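Local coordinates for protein transcription regulator (Haloarcula marismortui ATCC 43049, PDB 3CRJ) that probably acts as a TetR-family transcription factor, binding regulatory DNA through an N-terminal helix-turn-helix domain and most likely repressing transcription, at residues A63-L66 with D67-L70; Q15-E18 with I19-T23; Y54-T57 with K58-L62; Y119-A122 with F123-F127; Q101-P104 with D105-A109. All coordinates share one frame; numbering follows the deposited sequence.

How the contacts relate
Contacts 2 and 3 belong to the N-terminal, predicted DNA-binding part of the fold, contact 1 lies on the helix joining it to the C-terminal helices, and contacts 4 and 5 open two successive helices there. Contacts 1 and 2 lie inside helices and are partly buried, so regular backbone bonding and apolar faces dominate. Contacts 3, 4 and 5 are surface contacts at helix beginnings, where carbonyls of the N-cap residues accept first-turn N-H groups; close carboxylates occur in contacts 3 and 4. Contacts 1 and 3 share helix 58-78. Contact 1 touches all four others, whereas contacts 2 and 4, with centres about 21 Å apart, do not meet. Salt bridges tie contact 4 to contacts 1 and 3; contacts 2 and 3 meet through packing.

Contact 1: A63-L66 with D67-L70; sequences AAFL and DYLL
Tyr68 N donates to Ala64 O at 2.8 Å, the shortest of the four i to i+4 backbone hydrogen bonds that join residues 63-66 to residues 67-70. Asp67 N to Ala63 O, Leu69 N to Phe65 O and Leu70 N to Leu66 O complete the set, the evidence that this part of helix 58-78 is unbroken alpha-helix. Phe65 carries most of the side-chain contact. Its CG lies anti to the backbone N (chi1 -175°), which places the ring beside the carbonyl, within reach of the next turn. Leu69 covers one face of this ring in a CH-pi contact, with CG 4.2 Å from the Phe65 ring centroid and 25° off the normal. Its methyls spread over the rim, CD1 of Leu69 being 3.6 Å from Phe65 CE2 and CD2 of Leu69 3.6 Å from Phe65 CZ. Tyr68 is met by another part of the ring, Phe65 CE1 lying 3.9 Å from Tyr68 CD2. Those two rings are inclined by only 27° but are slid so far apart that they hardly overlap. The carboxylate of Asp67 is held by a salt bridge from OD2 to Arg126 NE on helix 121-148. Phe65 packs on Thr23, Tyr24 and Leu27 of helix 12-30, while Leu66 and Leu69 lean on helix 104-115, so these two turns link the DNA-binding part to the C-terminal helices.

Contact 2: Q15-E18 with I19-T23; sequences QTEE and IMQAT
Gln15 O to Ile19 N, Thr16 O to Met20 N, Glu17 O to Gln21 N and Glu18 O to Ala22 N are four consecutive i to i+4 hydrogen bonds, and they define residues 15-23 as continuous alpha-helix. The turns belong to helix 12-30, the first helix of the TetR-type DNA-binding domain, which packs beside the predicted helix-turn-helix motif. Gln21 N to Glu17 O is the straightest of the four, with an N-H...O angle of 170° at 2.9 Å. Ala22 N reaches Glu18 O at 3.0 Å, tilted 29° from the carbonyl plane.

The side chains divide by face. On one, Glu17 and Gln21 cross, the carboxylate and amide planes standing 80° apart; Glu17 bends at chi2, and this brings its carboxylate round to the amide of Gln21. Ile19 instead meets backbone: its CG1 is 3.2 Å from Gln15 O, and beyond the helix the side chain packs on Tyr44 and Tyr54. Met20, a selenomethionine bent at both chi2 and chi3, sets CG 3.4 Å from Thr16 O and packs on Tyr55 and Tyr68. Thr16 OG1 is satisfied one turn earlier by Phe12 O. Thr23 packs on Leu61 and Leu62 of helix 58-78, and its polar end turns back to its own helix. Ile19 O thus accepts two bonds from opposite faces of its carbonyl plane, from Thr23 N at 2.9 Å and from Thr23 OG1, whose modelled 2.5 Å is not to be read closely at this resolution.

Contact 3: Y54-T57 with K58-L62; sequences YYDT and KDDLL
Thr57 O accepts Leu61 N at 3.0 Å, and this single firm hydrogen bond between residues 54-57 and 58-62 closes the first turn of helix 58-78. The predicted helix-turn-helix motif of the TetR-type DNA-binding domain ends within 54-57, at Tyr55, and Thr57 is the N-cap of the helix that follows. The Thr57 side chain makes no capping bond. Its OG1 lies 3.6 Å from Asp60 OD1, and its CG2, anti to the backbone N, rests against Asp59 CB at 3.7 Å.

Among the charged groups, Asp56 OD2 and Asp60 OD2 are modelled 2.9 Å apart at the exposed side with their carboxylate planes inclined by 60°, a pairing of like charges that is doubtful in detail at this resolution. The amino end of the helix would probably ease the negative charge of Asp60. On another side Asp59 OD1 forms a salt bridge to Lys120 NZ near the start of helix 121-148, and the Lys58 side chain runs out extended to a cation-pi contact with Tyr32.

Apolar contact comes from Tyr55 and Leu61, whose side chains cross at about a right angle. Leu61 CA lies over one face of the Tyr55 ring, 3.9 Å from CG of Tyr55. A chi1 of -168° turns the Leu61 branch beside its carbonyl carbon, where CD1 of Leu61 is 3.8 Å from Tyr55 CD2.

Contact 4: Y119-A122 with F123-F127; sequences YKEA and FSDRF
Lys120 is the first residue of 119-122 to touch residues 123-127, and it holds the N-cap position of helix 121-148. Its O accepts Ser124 N at 3.0 Å in a nearly straight bond, 169° at the hydrogen, and a weak second bond from Phe123 N. Its aliphatic chain runs alongside Phe123 in the same direction, with CD of Lys120 above one ring face, offset toward the rim, 4.1 Å from Phe123 CE2. A bend at chi2 shapes this course, and NZ, salt-bridged to Asp59, also hydrogen-bonds Tyr32 OH.

Glu121 comes next: its O takes Asp125 N at 2.6 Å. The two carboxylates, planes 86° apart, bring like charges near each other without contact, Glu121 OE1 being 4.2 Å from Asp125 OD2.

Ala122 O has only weak donors among these residues, Arg126 N at 3.4 Å and Arg126 NH1 at 2.8 Å, the latter bent to 120°. The arginine bends at chi2 and passes close to this carbonyl, its NE taken by Asp67.

This helix start lies where C-terminal helices meet helix 58-78 and the partner chain: Phe123 packs on Leu62, Phe127 on Met113 of helix 104-115 and, with Ser124, on Met176 of the second subunit, whose Glu112 is hydrogen-bonded by Tyr119 OH.

Contact 5: Q101-P104 with D105-A109; sequences QENP and DLSVA
Asn103 O accepts Ser107 N at 3.0 Å, with an angle of 147° at the hydrogen and the donor 17° from the carbonyl plane. Asn103 and Pro104 give the surface that residues 101-104 bury against residues 105-109, and Ser107 meets the carbonyls of both. Asn103 occupies the N-cap, yet its side chain makes no capping bond; its carbonyl does the work. Ser107 OG adds a weak bond to Asn103 O at 3.5 Å. With OG beside the backbone N (chi1 -72°), the serine hydroxyl is directed back to the helix start. The Asn103 and Leu106 side chains cross obliquely.

Pro104 opens helix 104-115. Its N has no hydrogen to give, which costs nothing in a first helical turn, where backbone N-H groups lack carbonyls one turn earlier. Its O lies 3.2 Å from Ser107 CB and takes a weak bond from Val108 N at 3.5 Å.

Beyond the turn, Leu106 is buried against Tyr24 and Leu27 of helix 12-30, and Asp105 packs on Arg28 of that helix. Gln101 lies against helix 181-198, and Val108 packs on Tyr119 of the second subunit, so the helix start sits between the DNA-binding part and the partner chain.

Contact 1: A63-L66 with D67-L70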
loop_
_atom_site.group_PDB
_atom_site.type_symbol
_atom_site.label_atom_id
_atom_site.label_comp_id
_atom_site.label_asym_id
_atom_site.label_seq_id
_atom_site.Cartn_x
_atom_site.Cartn_y
_atom_site.Cartn_z
ATOM N N ALA A 63 11.711 -2.382 -15.430
ATOM C CA ALA A 63 11.339 -0.991 -15.627
ATOM C C ALA A 63 10.485 -0.943 -16.882
ATOM O O ALA A 63 9.394 -0.365 -16.874
ATOM C CB ALA A 63 12.554 -0.101 -15.756
ATOM N N ALA A 64 10.973 -1.596 -17.939
ATOM C CA ALA A 64 10.213 -1.760 -19.190
ATOM C C ALA A 64 8.824 -2.381 -18.940
ATOM O O ALA A 64 7.825 -1.892 -19.474
ATOM C CB ALA A 64 11.003 -2.576 -20.188
ATOM N N PHE A 65 8.769 -3.421 -18.098
ATOM C CA PHE A 65 7.520 -4.106 -17.784
ATOM C C PHE A 65 6.536 -3.187 -17.069
ATOM O O PHE A 65 5.329 -3.254 -17.314
ATOM C CB PHE A 65 7.753 -5.385 -16.969
ATOM C CG PHE A 65 6.493 -6.183 -16.718
ATOM C CD1 PHE A 65 5.915 -6.946 -17.737
ATOM C CD2 PHE A 65 5.871 -6.160 -15.475
ATOM C CE1 PHE A 65 4.739 -7.675 -17.511
ATOM C CE2 PHE A 65 4.687 -6.891 -15.240
ATOM C CZ PHE A 65 4.125 -7.643 -16.265
ATOM N N LEU A 66 7.031 -2.324 -16.189
ATOM C CA LEU A 66 6.154 -1.306 -15.644
ATOM C C LEU A 66 5.602 -0.407 -16.770
ATOM O O LEU A 66 4.377 -0.239 -16.892
ATOM C CB LEU A 66 6.840 -0.527 -14.527
ATOM C CG LEU A 66 7.018 -1.377 -13.251
ATOM C CD1 LEU A 66 7.863 -0.667 -12.205
ATOM C CD2 LEU A 66 5.699 -1.786 -12.664
ATOM N N ASP A 67 6.491 0.106 -17.626
ATOM C CA ASP A 67 6.083 0.962 -18.756
ATOM C C ASP A 67 5.022 0.284 -19.593
ATOM O O ASP A 67 4.060 0.922 -20.044
ATOM C CB ASP A 67 7.272 1.319 -19.642
ATOM C CG ASP A 67 8.312 2.146 -18.915
ATOM O OD1 ASP A 67 9.479 2.117 -19.358
ATOM O OD2 ASP A 67 7.966 2.821 -17.901
ATOM N N TYR A 68 5.212 -1.022 -19.767
ATOM C CA TYR A 68 4.268 -1.870 -20.465
ATOM C C TYR A 68 2.906 -1.895 -19.778
ATOM O O TYR A 68 1.901 -1.708 -20.437
ATOM C CB TYR A 68 4.865 -3.266 -20.633
ATOM C CG TYR A 68 3.924 -4.341 -21.074
ATOM C CD1 TYR A 68 3.638 -4.536 -22.420
ATOM C CD2 TYR A 68 3.350 -5.208 -20.140
ATOM C CE1 TYR A 68 2.775 -5.569 -22.828
ATOM C CE2 TYR A 68 2.484 -6.225 -20.520
ATOM C CZ TYR A 68 2.194 -6.410 -21.864
ATOM O OH TYR A 68 1.338 -7.432 -22.245
ATOM N N LEU A 69 2.864 -2.108 -18.469
ATOM C CA LEU A 69 1.578 -2.156 -17.784
ATOM C C LEU A 69 0.867 -0.804 -17.852
ATOM O O LEU A 69 -0.359 -0.749 -17.947
ATOM C CB LEU A 69 1.715 -2.607 -16.329
ATOM C CG LEU A 69 2.312 -3.983 -16.034
ATOM C CD1 LEU A 69 2.319 -4.290 -14.528
ATOM C CD2 LEU A 69 1.596 -5.096 -16.797
ATOM N N LEU A 70 1.625 0.288 -17.819
ATOM C CA LEU A 70 1.014 1.600 -17.921
ATOM C C LEU A 70 0.355 1.794 -19.293
ATOM O O LEU A 70 -0.730 2.352 -19.374
ATOM C CB LEU A 70 2.026 2.719 -17.608
ATOM C CG LEU A 70 1.504 4.164 -17.575
ATOM C CD1 LEU A 70 0.413 4.278 -16.523
ATOM C CD2 LEU A 70 2.617 5.198 -17.342
#

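Contact 2: Q15-E18 with I19-T23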
loop_
_atom_site.group_PDB
_atom_site.type_symbol
_atom_site.label_atom_id
_atom_site.label_comp_id
_atom_site.label_asym_id
_atom_site.label_seq_id
_atom_site.Cartn_x
_atom_site.Cartn_y
_atom_site.Cartn_z
ATOM N N GLN A 15 9.295 -8.759 -30.633
ATOM C CA GLN A 15 10.109 -9.402 -29.596
ATOM C C GLN A 15 9.888 -8.818 -28.206
ATOM O O GLN A 15 9.825 -9.548 -27.218
ATOM C CB GLN A 15 11.591 -9.273 -29.951
ATOM C CG GLN A 15 12.251 -10.520 -30.505
ATOM C CD GLN A 15 11.506 -11.097 -31.678
ATOM O OE1 GLN A 15 10.523 -11.824 -31.505
ATOM N NE2 GLN A 15 11.973 -10.792 -32.880
ATOM N N THR A 16 9.812 -7.494 -28.141
ATOM C CA THR A 16 9.560 -6.769 -26.909
ATOM C C THR A 16 8.247 -7.275 -26.282
ATOM O O THR A 16 8.235 -7.727 -25.132
ATOM C CB THR A 16 9.539 -5.241 -27.209
ATOM O OG1 THR A 16 10.776 -4.867 -27.831
ATOM C CG2 THR A 16 9.349 -4.412 -25.956
ATOM N N GLU A 17 7.169 -7.239 -27.065
ATOM C CA GLU A 17 5.844 -7.713 -26.659
ATOM C C GLU A 17 5.814 -9.174 -26.186
ATOM O O GLU A 17 5.303 -9.473 -25.103
ATOM C CB GLU A 17 4.867 -7.522 -27.811
ATOM C CG GLU A 17 4.064 -6.239 -27.752
ATOM C CD GLU A 17 2.623 -6.493 -27.341
ATOM O OE1 GLU A 17 2.401 -7.360 -26.475
ATOM O OE2 GLU A 17 1.711 -5.840 -27.894
ATOM N N GLU A 18 6.354 -10.079 -26.999
ATOM C CA GLU A 18 6.492 -11.478 -26.612
ATOM C C GLU A 18 7.293 -11.602 -25.325
ATOM O O GLU A 18 6.972 -12.445 -24.480
ATOM C CB GLU A 18 7.213 -12.279 -27.690
ATOM C CG GLU A 18 6.354 -12.938 -28.733
ATOM C CD GLU A 18 7.156 -13.959 -29.509
ATOM O OE1 GLU A 18 7.409 -15.046 -28.951
ATOM O OE2 GLU A 18 7.556 -13.685 -30.658
ATOM N N ILE A 19 8.337 -10.775 -25.186
ATOM C CA ILE A 19 9.128 -10.753 -23.945
ATOM C C ILE A 19 8.362 -10.155 -22.760
ATOM O O ILE A 19 8.443 -10.689 -21.660
ATOM C CB ILE A 19 10.529 -10.101 -24.108
ATOM C CG1 ILE A 19 11.461 -11.021 -24.924
ATOM C CG2 ILE A 19 11.148 -9.838 -22.742
ATOM C CD1 ILE A 19 12.853 -10.435 -25.236
HETATM N N MSE A 20 7.621 -9.066 -22.981
HETATM C CA MSE A 20 6.782 -8.522 -21.918
HETATM C C MSE A 20 5.790 -9.579 -21.435
HETATM O O MSE A 20 5.640 -9.798 -20.248
HETATM C CB MSE A 20 6.062 -7.258 -22.359
HETATM C CG MSE A 20 6.968 -6.023 -22.538
HETATM SE SE MSE A 20 8.185 -5.550 -21.040
HETATM C CE MSE A 20 9.652 -6.803 -21.316
ATOM N N GLN A 21 5.144 -10.265 -22.367
ATOM C CA GLN A 21 4.219 -11.341 -22.011
ATOM C C GLN A 21 4.873 -12.454 -21.187
ATOM O O GLN A 21 4.343 -12.858 -20.161
ATOM C CB GLN A 21 3.532 -11.875 -23.258
ATOM C CG GLN A 21 2.451 -10.954 -23.748
ATOM C CD GLN A 21 2.229 -11.058 -25.232
ATOM O OE1 GLN A 21 2.366 -10.075 -25.951
ATOM N NE2 GLN A 21 1.888 -12.250 -25.707
ATOM N N ALA A 22 6.031 -12.924 -21.620
ATOM C CA ALA A 22 6.788 -13.906 -20.855
ATOM C C ALA A 22 6.984 -13.384 -19.443
ATOM O O ALA A 22 6.755 -14.114 -18.470
ATOM C CB ALA A 22 8.127 -14.175 -21.496
ATOM N N THR A 23 7.392 -12.116 -19.341
ATOM C CA THR A 23 7.626 -11.458 -18.057
ATOM C C THR A 23 6.395 -11.544 -17.169
ATOM O O THR A 23 6.460 -12.107 -16.065
ATOM C CB THR A 23 8.038 -10.016 -18.256
ATOM O OG1 THR A 23 8.981 -9.970 -19.320
ATOM C CG2 THR A 23 8.689 -9.466 -16.996
#

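Contact 3: Y54-T57 with K58-L62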
loop_
_atom_site.group_PDB
_atom_site.type_symbol
_atom_site.label_atom_id
_atom_site.label_comp_id
_atom_site.label_asym_id
_atom_site.label_seq_id
_atom_site.Cartn_x
_atom_site.Cartn_y
_atom_site.Cartn_z
ATOM N N TYR A 54 17.843 -7.410 -25.568
ATOM C CA TYR A 54 17.050 -6.209 -25.352
ATOM C C TYR A 54 17.251 -5.584 -23.985
ATOM O O TYR A 54 17.180 -4.368 -23.844
ATOM C CB TYR A 54 15.570 -6.505 -25.579
ATOM C CG TYR A 54 15.291 -6.955 -26.987
ATOM C CD1 TYR A 54 15.192 -6.028 -28.025
ATOM C CD2 TYR A 54 15.142 -8.303 -27.291
ATOM C CE1 TYR A 54 14.943 -6.429 -29.323
ATOM C CE2 TYR A 54 14.896 -8.719 -28.583
ATOM C CZ TYR A 54 14.795 -7.773 -29.601
ATOM O OH TYR A 54 14.559 -8.177 -30.901
ATOM N N TYR A 55 17.483 -6.418 -22.978
ATOM C CA TYR A 55 17.668 -5.951 -21.612
ATOM C C TYR A 55 18.894 -6.594 -20.969
ATOM O O TYR A 55 19.152 -7.792 -21.152
ATOM C CB TYR A 55 16.415 -6.236 -20.796
ATOM C CG TYR A 55 15.149 -5.848 -21.521
ATOM C CD1 TYR A 55 14.779 -4.507 -21.652
ATOM C CD2 TYR A 55 14.333 -6.817 -22.088
ATOM C CE1 TYR A 55 13.635 -4.145 -22.323
ATOM C CE2 TYR A 55 13.177 -6.465 -22.762
ATOM C CZ TYR A 55 12.840 -5.127 -22.876
ATOM O OH TYR A 55 11.701 -4.779 -23.545
ATOM N N ASP A 56 19.642 -5.797 -20.215
ATOM C CA ASP A 56 20.899 -6.249 -19.637
ATOM C C ASP A 56 20.696 -6.787 -18.230
ATOM O O ASP A 56 21.499 -7.578 -17.734
ATOM C CB ASP A 56 21.893 -5.093 -19.639
ATOM C CG ASP A 56 21.477 -3.989 -20.605
ATOM O OD1 ASP A 56 22.334 -3.526 -21.405
ATOM O OD2 ASP A 56 20.263 -3.610 -20.569
ATOM N N THR A 57 19.602 -6.371 -17.602
ATOM C CA THR A 57 19.341 -6.677 -16.219
ATOM C C THR A 57 17.897 -7.038 -16.037
ATOM O O THR A 57 17.033 -6.589 -16.802
ATOM C CB THR A 57 19.618 -5.452 -15.378
ATOM O OG1 THR A 57 20.963 -5.043 -15.622
ATOM C CG2 THR A 57 19.450 -5.747 -13.887
ATOM N N LYS A 58 17.651 -7.883 -15.036
ATOM C CA LYS A 58 16.334 -8.043 -14.420
ATOM C C LYS A 58 15.689 -6.665 -14.223
ATOM O O LYS A 58 14.558 -6.451 -14.655
ATOM C CB LYS A 58 16.474 -8.773 -13.073
ATOM C CG LYS A 58 15.171 -9.182 -12.386
ATOM C CD LYS A 58 15.477 -9.989 -11.152
ATOM C CE LYS A 58 14.372 -9.903 -10.109
ATOM N NZ LYS A 58 14.877 -10.120 -8.707
ATOM N N ASP A 59 16.421 -5.736 -13.612
ATOM C CA ASP A 59 15.912 -4.396 -13.319
ATOM C C ASP A 59 15.578 -3.551 -14.546
ATOM O O ASP A 59 14.556 -2.863 -14.558
ATOM C CB ASP A 59 16.866 -3.629 -12.394
ATOM C CG ASP A 59 16.759 -4.075 -10.947
ATOM O OD1 ASP A 59 17.484 -3.482 -10.106
ATOM O OD2 ASP A 59 15.949 -5.002 -10.645
ATOM N N ASP A 60 16.424 -3.584 -15.568
ATOM C CA ASP A 60 16.094 -2.881 -16.798
ATOM C C ASP A 60 14.794 -3.436 -17.350
ATOM O O ASP A 60 13.905 -2.700 -17.774
ATOM C CB ASP A 60 17.185 -3.085 -17.845
ATOM C CG ASP A 60 18.483 -2.394 -17.489
ATOM O OD1 ASP A 60 18.763 -2.243 -16.277
ATOM O OD2 ASP A 60 19.229 -2.026 -18.433
ATOM N N LEU A 61 14.699 -4.763 -17.317
ATOM C CA LEU A 61 13.598 -5.485 -17.912
ATOM C C LEU A 61 12.292 -5.141 -17.216
ATOM O O LEU A 61 11.276 -4.940 -17.871
ATOM C CB LEU A 61 13.879 -6.980 -17.857
ATOM C CG LEU A 61 12.957 -7.852 -18.702
ATOM C CD1 LEU A 61 13.709 -9.070 -19.147
ATOM C CD2 LEU A 61 11.693 -8.236 -17.936
ATOM N N LEU A 62 12.327 -5.045 -15.894
ATOM C CA LEU A 62 11.128 -4.739 -15.135
ATOM C C LEU A 62 10.749 -3.261 -15.172
ATOM O O LEU A 62 9.590 -2.903 -14.969
ATOM C CB LEU A 62 11.277 -5.238 -13.704
ATOM C CG LEU A 62 11.309 -6.758 -13.517
ATOM C CD1 LEU A 62 11.602 -7.087 -12.069
ATOM C CD2 LEU A 62 9.986 -7.418 -13.965
#

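Contact 4: Y119-A122 with F123-F127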
loop_
_atom_site.group_PDB
_atom_site.type_symbol
_atom_site.label_atom_id
_atom_site.label_comp_id
_atom_site.label_asym_id
_atom_site.label_seq_id
_atom_site.Cartn_x
_atom_site.Cartn_y
_atom_site.Cartn_z
ATOM N N TYR A 119 14.865 2.133 -3.151
ATOM C CA TYR A 119 16.229 1.671 -3.391
ATOM C C TYR A 119 16.575 1.700 -4.859
ATOM O O TYR A 119 17.716 1.444 -5.228
ATOM C CB TYR A 119 16.463 0.254 -2.849
ATOM C CG TYR A 119 16.166 0.066 -1.384
ATOM C CD1 TYR A 119 15.549 -1.099 -0.924
ATOM C CD2 TYR A 119 16.495 1.044 -0.453
ATOM C CE1 TYR A 119 15.266 -1.282 0.441
ATOM C CE2 TYR A 119 16.216 0.874 0.908
ATOM C CZ TYR A 119 15.599 -0.289 1.350
ATOM O OH TYR A 119 15.330 -0.444 2.701
ATOM N N LYS A 120 15.585 1.997 -5.692
ATOM C CA LYS A 120 15.726 1.890 -7.138
ATOM C C LYS A 120 14.958 3.022 -7.795
ATOM O O LYS A 120 13.720 3.048 -7.784
ATOM C CB LYS A 120 15.200 0.539 -7.641
ATOM C CG LYS A 120 15.370 -0.631 -6.662
ATOM C CD LYS A 120 15.617 -1.921 -7.430
ATOM C CE LYS A 120 15.921 -3.114 -6.541
ATOM N NZ LYS A 120 16.121 -4.303 -7.418
ATOM N N GLU A 121 15.701 3.966 -8.356
ATOM C CA GLU A 121 15.129 5.083 -9.095
ATOM C C GLU A 121 14.238 4.671 -10.263
ATOM O O GLU A 121 13.155 5.233 -10.442
ATOM C CB GLU A 121 16.240 5.964 -9.626
ATOM C CG GLU A 121 16.421 7.242 -8.877
ATOM C CD GLU A 121 17.401 8.131 -9.593
ATOM O OE1 GLU A 121 16.950 8.958 -10.418
ATOM O OE2 GLU A 121 18.621 7.970 -9.366
ATOM N N ALA A 122 14.693 3.700 -11.055
ATOM C CA ALA A 122 13.960 3.288 -12.239
ATOM C C ALA A 122 12.549 2.847 -11.885
ATOM O O ALA A 122 11.613 3.125 -12.644
ATOM C CB ALA A 122 14.694 2.196 -12.967
ATOM N N PHE A 123 12.391 2.184 -10.733
ATOM C CA PHE A 123 11.070 1.759 -10.272
ATOM C C PHE A 123 10.292 2.958 -9.725
ATOM O O PHE A 123 9.109 3.172 -10.052
ATOM C CB PHE A 123 11.173 0.672 -9.173
ATOM C CG PHE A 123 11.630 -0.705 -9.657
ATOM C CD1 PHE A 123 12.089 -0.921 -10.964
ATOM C CD2 PHE A 123 11.630 -1.784 -8.769
ATOM C CE1 PHE A 123 12.527 -2.190 -11.375
ATOM C CE2 PHE A 123 12.057 -3.060 -9.174
ATOM C CZ PHE A 123 12.508 -3.255 -10.478
ATOM N N SER A 124 10.961 3.730 -8.872
ATOM C CA SER A 124 10.373 4.919 -8.273
ATOM C C SER A 124 9.857 5.880 -9.339
ATOM O O SER A 124 8.677 6.253 -9.309
ATOM C CB SER A 124 11.380 5.623 -7.379
ATOM O OG SER A 124 10.736 6.665 -6.676
ATOM N N ASP A 125 10.723 6.265 -10.279
ATOM C CA ASP A 125 10.293 7.070 -11.432
ATOM C C ASP A 125 9.013 6.535 -12.080
ATOM O O ASP A 125 8.125 7.311 -12.455
ATOM C CB ASP A 125 11.381 7.124 -12.509
ATOM C CG ASP A 125 12.622 7.870 -12.064
ATOM O OD1 ASP A 125 12.536 8.645 -11.094
ATOM O OD2 ASP A 125 13.696 7.681 -12.687
ATOM N N ARG A 126 8.944 5.204 -12.193
ATOM C CA ARG A 126 7.946 4.483 -12.978
ATOM C C ARG A 126 6.604 4.457 -12.289
ATOM O O ARG A 126 5.559 4.560 -12.943
ATOM C CB ARG A 126 8.405 3.042 -13.174
ATOM C CG ARG A 126 8.817 2.621 -14.570
ATOM C CD ARG A 126 9.370 3.739 -15.356
ATOM N NE ARG A 126 10.248 3.256 -16.412
ATOM C CZ ARG A 126 11.578 3.329 -16.361
ATOM N NH1 ARG A 126 12.177 3.847 -15.297
ATOM N NH2 ARG A 126 12.308 2.897 -17.379
ATOM N N PHE A 127 6.644 4.272 -10.972
ATOM C CA PHE A 127 5.453 4.248 -10.147
ATOM C C PHE A 127 4.893 5.645 -9.955
ATOM O O PHE A 127 3.691 5.806 -9.745
ATOM C CB PHE A 127 5.779 3.682 -8.765
ATOM C CG PHE A 127 5.923 2.180 -8.717
ATOM C CD1 PHE A 127 4.869 1.348 -9.076
ATOM C CD2 PHE A 127 7.105 1.602 -8.250
ATOM C CE1 PHE A 127 5.013 -0.034 -9.029
ATOM C CE2 PHE A 127 7.253 0.207 -8.188
ATOM C CZ PHE A 127 6.209 -0.607 -8.578
#

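Contact 5: Q101-P104 with D105-A109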
loop_
_atom_site.group_PDB
_atom_site.type_symbol
_atom_site.label_atom_id
_atom_site.label_comp_id
_atom_site.label_asym_id
_atom_site.label_seq_id
_atom_site.Cartn_x
_atom_site.Cartn_y
_atom_site.Cartn_z
ATOM N N GLN A 101 -9.633 -6.968 -9.894
ATOM C CA GLN A 101 -10.131 -8.117 -9.130
ATOM C C GLN A 101 -9.898 -9.442 -9.868
ATOM O O GLN A 101 -10.395 -10.481 -9.413
ATOM C CB GLN A 101 -11.597 -7.931 -8.685
ATOM C CG GLN A 101 -11.744 -6.947 -7.493
ATOM C CD GLN A 101 -13.160 -6.387 -7.286
ATOM O OE1 GLN A 101 -14.119 -7.128 -7.072
ATOM N NE2 GLN A 101 -13.276 -5.068 -7.304
ATOM N N GLU A 102 -9.136 -9.393 -10.988
ATOM C CA GLU A 102 -8.602 -10.601 -11.710
ATOM C C GLU A 102 -7.062 -10.654 -12.014
ATOM O O GLU A 102 -6.634 -11.401 -12.905
ATOM C CB GLU A 102 -9.391 -10.868 -12.996
ATOM C CG GLU A 102 -10.834 -11.258 -12.781
ATOM C CD GLU A 102 -11.644 -10.126 -12.185
ATOM O OE1 GLU A 102 -11.431 -8.963 -12.588
ATOM O OE2 GLU A 102 -12.476 -10.391 -11.291
ATOM N N ASN A 103 -6.246 -9.880 -11.288
ATOM C CA ASN A 103 -4.780 -9.967 -11.415
ATOM C C ASN A 103 -4.029 -10.276 -10.083
ATOM O O ASN A 103 -2.829 -10.008 -9.943
ATOM C CB ASN A 103 -4.211 -8.730 -12.151
ATOM C CG ASN A 103 -3.707 -7.624 -11.193
ATOM O OD1 ASN A 103 -4.396 -7.211 -10.249
ATOM N ND2 ASN A 103 -2.496 -7.140 -11.453
ATOM N N PRO A 104 -4.709 -10.914 -9.128
ATOM C CA PRO A 104 -4.130 -11.005 -7.792
ATOM C C PRO A 104 -2.679 -11.527 -7.708
ATOM O O PRO A 104 -1.963 -11.186 -6.758
ATOM C CB PRO A 104 -5.081 -11.967 -7.066
ATOM C CG PRO A 104 -6.363 -11.860 -7.810
ATOM C CD PRO A 104 -5.997 -11.626 -9.226
ATOM N N ASP A 105 -2.249 -12.357 -8.657
ATOM C CA ASP A 105 -0.890 -12.941 -8.579
ATOM C C ASP A 105 0.171 -11.960 -9.084
ATOM O O ASP A 105 1.280 -11.861 -8.506
ATOM C CB ASP A 105 -0.804 -14.307 -9.274
ATOM C CG ASP A 105 -1.141 -15.471 -8.331
ATOM O OD1 ASP A 105 -1.001 -15.311 -7.088
ATOM O OD2 ASP A 105 -1.537 -16.554 -8.835
ATOM N N LEU A 106 -0.183 -11.206 -10.124
ATOM C CA LEU A 106 0.592 -10.024 -10.443
ATOM C C LEU A 106 0.665 -9.037 -9.262
ATOM O O LEU A 106 1.672 -8.380 -9.032
ATOM C CB LEU A 106 0.040 -9.339 -11.674
ATOM C CG LEU A 106 1.175 -8.612 -12.375
ATOM C CD1 LEU A 106 2.310 -9.580 -12.643
ATOM C CD2 LEU A 106 0.690 -7.990 -13.652
ATOM N N SER A 107 -0.401 -8.962 -8.492
ATOM C CA SER A 107 -0.466 -8.022 -7.386
ATOM C C SER A 107 0.599 -8.177 -6.291
ATOM O O SER A 107 1.165 -7.167 -5.856
ATOM C CB SER A 107 -1.876 -7.965 -6.830
ATOM O OG SER A 107 -2.670 -7.270 -7.784
ATOM N N VAL A 108 0.885 -9.418 -5.875
ATOM C CA VAL A 108 1.990 -9.712 -4.951
ATOM C C VAL A 108 3.307 -9.150 -5.501
ATOM O O VAL A 108 4.002 -8.400 -4.818
ATOM C CB VAL A 108 2.145 -11.234 -4.734
ATOM C CG1 VAL A 108 3.461 -11.583 -4.037
ATOM C CG2 VAL A 108 0.923 -11.817 -4.004
ATOM N N ALA A 109 3.616 -9.483 -6.750
ATOM C CA ALA A 109 4.830 -8.996 -7.408
ATOM C C ALA A 109 4.958 -7.482 -7.388
ATOM O O ALA A 109 6.029 -6.961 -7.070
ATOM C CB ALA A 109 4.908 -9.499 -8.823
#